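Local coordinates for protein WYL1 (Ruminococcus sp., PDB 6OAW) that is a WYL-domain accessory protein that probably modulates the RNA-targeting effector of a Type VI-D CRISPR-Cas system, at residues I351-K354 with Y355-K359; L367-S370 with D371-E374; M376-L379 with Y380-A384. All blocks are in the same frame, centred on the assembly; numbering follows the deposited sequence.

Contact 1: residues I351-K354 with Y355-K359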
loop_
_atom_site.group_PDB
_atom_site.type_symbol
_atom_site.label_atom_id
_atom_site.label_comp_id
_atom_site.label_asym_id
_atom_site.label_seq_id
_atom_site.Cartn_x
_atom_site.Cartn_y
_atom_site.Cartn_z
ATOM N N ILE B 351 13.762 15.842 -17.665
ATOM C CA ILE B 351 13.790 14.386 -17.328
ATOM C C ILE B 351 12.398 13.940 -16.835
ATOM O O ILE B 351 11.973 12.810 -17.245
ATOM C CB ILE B 351 14.906 14.019 -16.339
ATOM C CG1 ILE B 351 14.946 12.500 -16.164
ATOM C CG2 ILE B 351 14.716 14.724 -15.013
ATOM C CD1 ILE B 351 16.162 12.002 -15.443
ATOM N N GLN B 352 11.692 14.792 -16.069
ATOM C CA GLN B 352 10.352 14.468 -15.516
ATOM C C GLN B 352 9.340 14.494 -16.651
ATOM O O GLN B 352 8.462 13.626 -16.688
ATOM C CB GLN B 352 9.959 15.441 -14.418
ATOM C CG GLN B 352 8.585 15.177 -13.817
ATOM C CD GLN B 352 8.273 16.230 -12.774
ATOM O OE1 GLN B 352 9.139 17.007 -12.374
ATOM N NE2 GLN B 352 7.017 16.294 -12.370
ATOM N N VAL B 353 9.459 15.452 -17.571
ATOM C CA VAL B 353 8.572 15.500 -18.779
ATOM C C VAL B 353 8.690 14.162 -19.530
ATOM O O VAL B 353 7.655 13.571 -19.870
ATOM C CB VAL B 353 8.914 16.705 -19.684
ATOM C CG1 VAL B 353 7.923 16.856 -20.824
ATOM C CG2 VAL B 353 8.937 17.983 -18.874
ATOM N N LYS B 354 9.915 13.734 -19.792
ATOM C CA LYS B 354 10.248 12.476 -20.509
ATOM C C LYS B 354 9.627 11.272 -19.770
ATOM O O LYS B 354 8.941 10.432 -20.406
ATOM C CB LYS B 354 11.772 12.355 -20.496
ATOM C CG LYS B 354 12.473 11.922 -21.750
ATOM C CD LYS B 354 13.600 10.963 -21.469
ATOM C CE LYS B 354 14.736 11.546 -20.666
ATOM N NZ LYS B 354 15.463 10.475 -19.947
ATOM N N TYR B 355 9.834 11.172 -18.452
ATOM C CA TYR B 355 9.279 10.056 -17.638
ATOM C C TYR B 355 7.747 10.125 -17.648
ATOM O O TYR B 355 7.110 9.089 -17.480
ATOM C CB TYR B 355 9.782 10.015 -16.189
ATOM C CG TYR B 355 11.243 9.704 -15.993
ATOM C CD1 TYR B 355 11.998 9.103 -16.986
ATOM C CD2 TYR B 355 11.859 9.962 -14.784
ATOM C CE1 TYR B 355 13.330 8.777 -16.779
ATOM C CE2 TYR B 355 13.190 9.662 -14.566
ATOM C CZ TYR B 355 13.926 9.065 -15.568
ATOM O OH TYR B 355 15.232 8.738 -15.346
ATOM N N TYR B 356 7.145 11.282 -17.919
ATOM C CA TYR B 356 5.666 11.369 -17.950
ATOM C C TYR B 356 5.103 10.993 -19.322
ATOM O O TYR B 356 4.105 10.246 -19.393
ATOM C CB TYR B 356 5.184 12.763 -17.597
ATOM C CG TYR B 356 3.699 12.833 -17.421
ATOM C CD1 TYR B 356 3.081 12.265 -16.323
ATOM C CD2 TYR B 356 2.893 13.405 -18.391
ATOM C CE1 TYR B 356 1.710 12.336 -16.162
ATOM C CE2 TYR B 356 1.516 13.448 -18.257
ATOM C CZ TYR B 356 0.922 12.930 -17.129
ATOM O OH TYR B 356 -0.439 12.988 -16.970
ATOM N N PHE B 357 5.695 11.540 -20.390
ATOM C CA PHE B 357 5.123 11.423 -21.747
ATOM C C PHE B 357 5.697 10.209 -22.496
ATOM O O PHE B 357 5.207 9.942 -23.595
ATOM C CB PHE B 357 5.273 12.738 -22.487
ATOM C CG PHE B 357 4.378 13.822 -21.966
ATOM C CD1 PHE B 357 3.007 13.716 -22.096
ATOM C CD2 PHE B 357 4.909 14.962 -21.376
ATOM C CE1 PHE B 357 2.193 14.742 -21.642
ATOM C CE2 PHE B 357 4.088 15.965 -20.895
ATOM C CZ PHE B 357 2.734 15.861 -21.044
ATOM N N ASN B 358 6.652 9.474 -21.925
ATOM C CA ASN B 358 7.197 8.271 -22.603
ATOM C C ASN B 358 6.090 7.237 -22.875
ATOM O O ASN B 358 6.272 6.464 -23.822
ATOM C CB ASN B 358 8.382 7.650 -21.862
ATOM C CG ASN B 358 8.079 7.189 -20.453
ATOM O OD1 ASN B 358 6.916 7.168 -20.050
ATOM N ND2 ASN B 358 9.123 6.792 -19.739
ATOM N N LYS B 359 4.980 7.227 -22.116
ATOM C CA LYS B 359 3.856 6.285 -22.350
ATOM C C LYS B 359 2.749 6.896 -23.214
ATOM O O LYS B 359 1.757 6.246 -23.419
ATOM C CB LYS B 359 3.272 5.799 -21.029
ATOM C CG LYS B 359 2.791 6.908 -20.097
ATOM C CD LYS B 359 2.150 6.423 -18.866
ATOM C CE LYS B 359 1.934 7.547 -17.891
ATOM N NZ LYS B 359 3.218 8.200 -17.564
#
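Ile351 and Tyr355 sit one turn apart on helix 350-357, and their side chains run side by side in the same direction. Ile351 CG1 lies over the face of the Tyr355 ring, 3.9 Å from its centroid and 24° off the normal, a CH-pi contact. It reaches the ring because CG1 stands opposite the backbone N (chi1 -174°). Ile351 CD1 goes on to meet the phenol oxygen, 3.4 Å from Tyr355 OH. The backbone oxygen Ile351 O lies above a face of the same ring, toward its rim, and also accepts the N-H of Tyr355 at 3.0 Å from N to O. With an alanine here instead of Tyr355, Ile351 CG1 and CD1 would probably lose the ring they pack on, opening a gap beside the helix.

On another side of the helix, Val353 meets Phe357. Val353 CG1 comes to the edge of the phenyl ring, in its plane, 3.6 Å from Phe357 CD2. Tyr356 CD2 lies 3.5 Å above the plane of the Phe357 ring, over its centre. Both Val353 and Phe357 also pack on strand 310-314, so this side faces the sheet. Lys354 leaves the helix toward helix 370-389, where its NZ forms a salt bridge with Glu375.

Toward the C-terminal side, Val353 O takes a good backbone bond from Phe357 N. Tyr356 N is shared between two weak bonds, to Gln352 O and Val353 O, while Asn358 N bonds to Lys354 O. Beyond it, Lys359 NZ folds back to Tyr356 O at 2.9 Å. Apolar packing thus joins the helix to the sheet, while the ammonium of Lys359 probably offsets part of the partial negative charge at the helix C-terminal end.

Contact 2: residues L367-S370 with D371-E374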
loop_
_atom_site.group_PDB
_atom_site.type_symbol
_atom_site.label_atom_id
_atom_site.label_comp_id
_atom_site.label_asym_id
_atom_site.label_seq_id
_atom_site.Cartn_x
_atom_site.Cartn_y
_atom_site.Cartn_z
ATOM N N LEU B 367 8.664 17.282 -28.451
ATOM C CA LEU B 367 9.306 17.920 -29.630
ATOM C C LEU B 367 10.668 18.484 -29.244
ATOM O O LEU B 367 11.521 18.548 -30.114
ATOM C CB LEU B 367 8.378 18.998 -30.198
ATOM C CG LEU B 367 7.034 18.430 -30.637
ATOM C CD1 LEU B 367 6.099 19.497 -31.158
ATOM C CD2 LEU B 367 7.237 17.337 -31.678
ATOM N N SER B 368 10.853 18.887 -27.995
ATOM C CA SER B 368 12.136 19.461 -27.502
ATOM C C SER B 368 12.176 19.347 -25.989
ATOM O O SER B 368 11.144 19.200 -25.357
ATOM C CB SER B 368 12.342 20.886 -27.970
ATOM O OG SER B 368 11.385 21.699 -27.364
ATOM N N PRO B 369 13.365 19.344 -25.359
ATOM C CA PRO B 369 14.631 19.567 -26.062
ATOM C C PRO B 369 15.033 18.391 -26.989
ATOM O O PRO B 369 14.412 17.355 -26.947
ATOM C CB PRO B 369 15.570 19.790 -24.855
ATOM C CG PRO B 369 15.038 18.820 -23.833
ATOM C CD PRO B 369 13.545 19.054 -23.929
ATOM N N SER B 370 16.094 18.558 -27.783
ATOM C CA SER B 370 16.472 17.609 -28.862
ATOM C C SER B 370 16.749 16.218 -28.257
ATOM O O SER B 370 16.356 15.244 -28.826
ATOM C CB SER B 370 17.640 18.160 -29.681
ATOM O OG SER B 370 18.786 18.321 -28.858
ATOM N N ASP B 371 17.430 16.157 -27.128
ATOM C CA ASP B 371 17.642 14.964 -26.277
ATOM C C ASP B 371 16.394 14.111 -26.072
ATOM O O ASP B 371 16.444 12.849 -26.284
ATOM C CB ASP B 371 17.915 15.432 -24.857
ATOM C CG ASP B 371 19.374 15.592 -24.658
ATOM O OD1 ASP B 371 20.067 15.199 -25.596
ATOM O OD2 ASP B 371 19.759 16.065 -23.589
ATOM N N SER B 372 15.351 14.748 -25.554
ATOM C CA SER B 372 14.047 14.105 -25.257
ATOM C C SER B 372 13.417 13.636 -26.571
ATOM O O SER B 372 13.017 12.480 -26.677
ATOM C CB SER B 372 13.169 15.071 -24.510
ATOM O OG SER B 372 13.805 15.484 -23.305
ATOM N N PHE B 373 13.409 14.472 -27.595
ATOM C CA PHE B 373 12.888 14.060 -28.918
ATOM C C PHE B 373 13.611 12.791 -29.402
ATOM O O PHE B 373 12.934 11.827 -29.777
ATOM C CB PHE B 373 13.044 15.160 -29.948
ATOM C CG PHE B 373 12.533 14.697 -31.281
ATOM C CD1 PHE B 373 11.176 14.633 -31.500
ATOM C CD2 PHE B 373 13.404 14.340 -32.294
ATOM C CE1 PHE B 373 10.684 14.200 -32.710
ATOM C CE2 PHE B 373 12.900 13.894 -33.499
ATOM C CZ PHE B 373 11.546 13.811 -33.700
ATOM N N GLU B 374 14.940 12.783 -29.343
ATOM C CA GLU B 374 15.785 11.704 -29.907
ATOM C C GLU B 374 15.608 10.402 -29.086
ATOM O O GLU B 374 15.517 9.322 -29.701
ATOM C CB GLU B 374 17.238 12.167 -29.977
ATOM C CG GLU B 374 17.472 13.320 -30.961
ATOM C CD GLU B 374 18.787 14.058 -30.794
ATOM O OE1 GLU B 374 18.902 15.201 -31.315
ATOM O OE2 GLU B 374 19.712 13.455 -30.212
#
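Ser372 lies beside Pro369 in the first turn of helix 370-389, just after Asp371, which is exposed at the surface. Ser372 OG sits next to the proline ring, 3.6 Å from Pro369 CG and equally near CD. The hydroxyl is placed there by its torsion, which sets OG opposite the carbonyl carbon of Ser372 (chi1 -58°). Pro369 holds the N-cap position and is preceded by a cis peptide bond. Just before it, Leu367 and Ser368 both face Lys311 and form a classic beta bulge at the end of strand 364-368. This is an outer strand, within this chain, of the three-stranded antiparallel sheet. The chain therefore passes from that strand into the long C-terminal helix with almost no linker.

Phe373 carries the next step. Its N-H gives a nearly straight bond to Pro369 O, 3.1 Å from N to O with 172° at the hydrogen. Phe373 CB points back at the strand and meets Leu367 O at 3.7 Å. With CG opposite the backbone N (chi1 179°), the ring extends toward the second subunit and packs on Val391 there. Leu367 packs on Glu390 of the same neighbouring subunit.

Glu374 ends the segment. Its N bonds to Ser370 O at 2.9 Å. The side chain passes close to that oxygen, with Glu374 CG 3.1 Å from Ser370 O. Glu374 OE1 then comes within 3.6 Å of Ser370 CB.

Contact 3: residues M376-L379 with Y380-A384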
loop_
_atom_site.group_PDB
_atom_site.type_symbol
_atom_site.label_atom_id
_atom_site.label_comp_id
_atom_site.label_asym_id
_atom_site.label_seq_id
_atom_site.Cartn_x
_atom_site.Cartn_y
_atom_site.Cartn_z
HETATM N N MSE B 376 12.863 9.589 -27.244
HETATM C CA MSE B 376 11.480 9.120 -27.497
HETATM C C MSE B 376 11.431 8.475 -28.880
HETATM O O MSE B 376 10.848 7.384 -28.968
HETATM C CB MSE B 376 10.472 10.258 -27.407
HETATM C CG MSE B 376 10.305 10.836 -26.003
HETATM SE SE MSE B 376 9.893 9.481 -24.608
HETATM C CE MSE B 376 11.665 8.927 -23.938
ATOM N N ARG B 377 12.060 9.093 -29.901
ATOM C CA ARG B 377 12.032 8.540 -31.274
ATOM C C ARG B 377 12.654 7.128 -31.258
ATOM O O ARG B 377 12.053 6.220 -31.850
ATOM C CB ARG B 377 12.741 9.432 -32.291
ATOM C CG ARG B 377 12.591 8.912 -33.718
ATOM C CD ARG B 377 13.409 9.741 -34.659
ATOM N NE ARG B 377 13.184 9.332 -36.038
ATOM C CZ ARG B 377 14.109 9.371 -36.990
ATOM N NH1 ARG B 377 15.321 9.827 -36.718
ATOM N NH2 ARG B 377 13.818 8.964 -38.212
ATOM N N THR B 378 13.814 6.966 -30.623
ATOM C CA THR B 378 14.517 5.668 -30.459
ATOM C C THR B 378 13.598 4.673 -29.722
ATOM O O THR B 378 13.379 3.572 -30.256
ATOM C CB THR B 378 15.832 5.884 -29.699
ATOM O OG1 THR B 378 16.616 6.688 -30.575
ATOM C CG2 THR B 378 16.566 4.598 -29.353
ATOM N N LEU B 379 13.062 5.050 -28.551
ATOM C CA LEU B 379 12.193 4.141 -27.759
ATOM C C LEU B 379 11.059 3.630 -28.652
ATOM O O LEU B 379 10.846 2.391 -28.723
ATOM C CB LEU B 379 11.645 4.874 -26.535
ATOM C CG LEU B 379 10.574 4.133 -25.727
ATOM C CD1 LEU B 379 11.149 2.871 -25.066
ATOM C CD2 LEU B 379 9.983 5.079 -24.670
ATOM N N TYR B 380 10.385 4.542 -29.347
ATOM C CA TYR B 380 9.167 4.214 -30.125
ATOM C C TYR B 380 9.556 3.452 -31.385
ATOM O O TYR B 380 8.849 2.479 -31.679
ATOM C CB TYR B 380 8.326 5.461 -30.402
ATOM C CG TYR B 380 7.382 5.702 -29.265
ATOM C CD1 TYR B 380 6.178 5.025 -29.200
ATOM C CD2 TYR B 380 7.769 6.453 -28.176
ATOM C CE1 TYR B 380 5.350 5.125 -28.099
ATOM C CE2 TYR B 380 6.951 6.556 -27.064
ATOM C CZ TYR B 380 5.727 5.901 -27.030
ATOM O OH TYR B 380 4.886 6.006 -25.954
ATOM N N VAL B 381 10.606 3.858 -32.119
ATOM C CA VAL B 381 10.902 3.192 -33.415
ATOM C C VAL B 381 11.355 1.762 -33.081
ATOM O O VAL B 381 10.883 0.854 -33.734
ATOM C CB VAL B 381 11.920 3.972 -34.274
ATOM C CG1 VAL B 381 12.493 3.119 -35.416
ATOM C CG2 VAL B 381 11.296 5.238 -34.834
ATOM N N GLU B 382 12.218 1.577 -32.070
ATOM C CA GLU B 382 12.751 0.235 -31.721
ATOM C C GLU B 382 11.628 -0.610 -31.093
ATOM O O GLU B 382 11.605 -1.826 -31.338
ATOM C CB GLU B 382 14.009 0.353 -30.858
ATOM C CG GLU B 382 15.166 1.006 -31.629
ATOM C CD GLU B 382 16.526 1.054 -30.957
ATOM O OE1 GLU B 382 16.613 0.758 -29.740
ATOM O OE2 GLU B 382 17.507 1.364 -31.668
ATOM N N GLY B 383 10.728 0.024 -30.321
ATOM C CA GLY B 383 9.570 -0.633 -29.685
ATOM C C GLY B 383 8.606 -1.152 -30.730
ATOM O O GLY B 383 8.238 -2.362 -30.663
ATOM N N ALA B 384 8.292 -0.296 -31.714
ATOM C CA ALA B 384 7.394 -0.616 -32.842
ATOM C C ALA B 384 7.950 -1.839 -33.583
ATOM O O ALA B 384 7.188 -2.781 -33.924
ATOM C CB ALA B 384 7.268 0.568 -33.771
#
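This is packing between successive turns of helix 370-389, the last helix of the chain, at the interface between the two subunits. Four backbone bonds tie the turns: Tyr380 N to Met376 O, Val381 N to Arg377 O, Glu382 N to Thr378 O and Gly383 N to Leu379 O. The backbone N-H groups of 380-383 are thus bonded to the carbonyls four residues earlier.

The Tyr380 ring turns its edge to the Met376 carbonyl. Met376 O lies in the ring plane, 3.3 Å from Tyr380 CD2, so the aromatic C-H points roughly at the oxygen. The Leu379 side chain runs obliquely to that of Tyr380, with Leu379 CD2 4.1 Å from Tyr380 CE2. The ring stacks on Tyr380 of the second subunit.

Two pairs run side by side along the helix. Arg377 CG meets Val381 CG2 at 4.1 Å, and Val381 CG2 also touches Arg377 O at 3.2 Å. Arg377 CG stands anti to the backbone N (chi1 -175°), and the chain is extended from there to NE. Thr378 CG2 lies 3.9 Å from Glu382 OE1.

The selenomethionine Met376 packs on Tyr387 of the second subunit. Thr378 OG1 and Tyr380 OH are satisfied within the subunit, by Glu374 O and Asn358 O, while Arg377 NE bonds across to Asn388 OD1 of the second subunit, so the dimer interface here joins aromatic stacking to hydrogen bonding.

How the contacts relate
The three contacts follow one another along the C-terminal part of the chain, and each touches the second subunit. Contacts 1 and 2 have centres about 11 Å apart and meet where Lys354 CG lies 4.1 Å from Ser372 OG. Contacts 1 and 3, with centres about 14 Å apart, are tied more firmly. Asn358 O and Tyr380 OH are 2.6 Å apart, and Met376 SE packs 3.6 Å from Asn358 CA. Contacts 2 and 3 share helix 370-389, with centres about 13 Å apart. They adjoin in sequence and are joined by the bond of Thr378 OG1 to Glu374 O. Helix 350-357 thus lies against the helix that contact 2 starts and contact 3 continues.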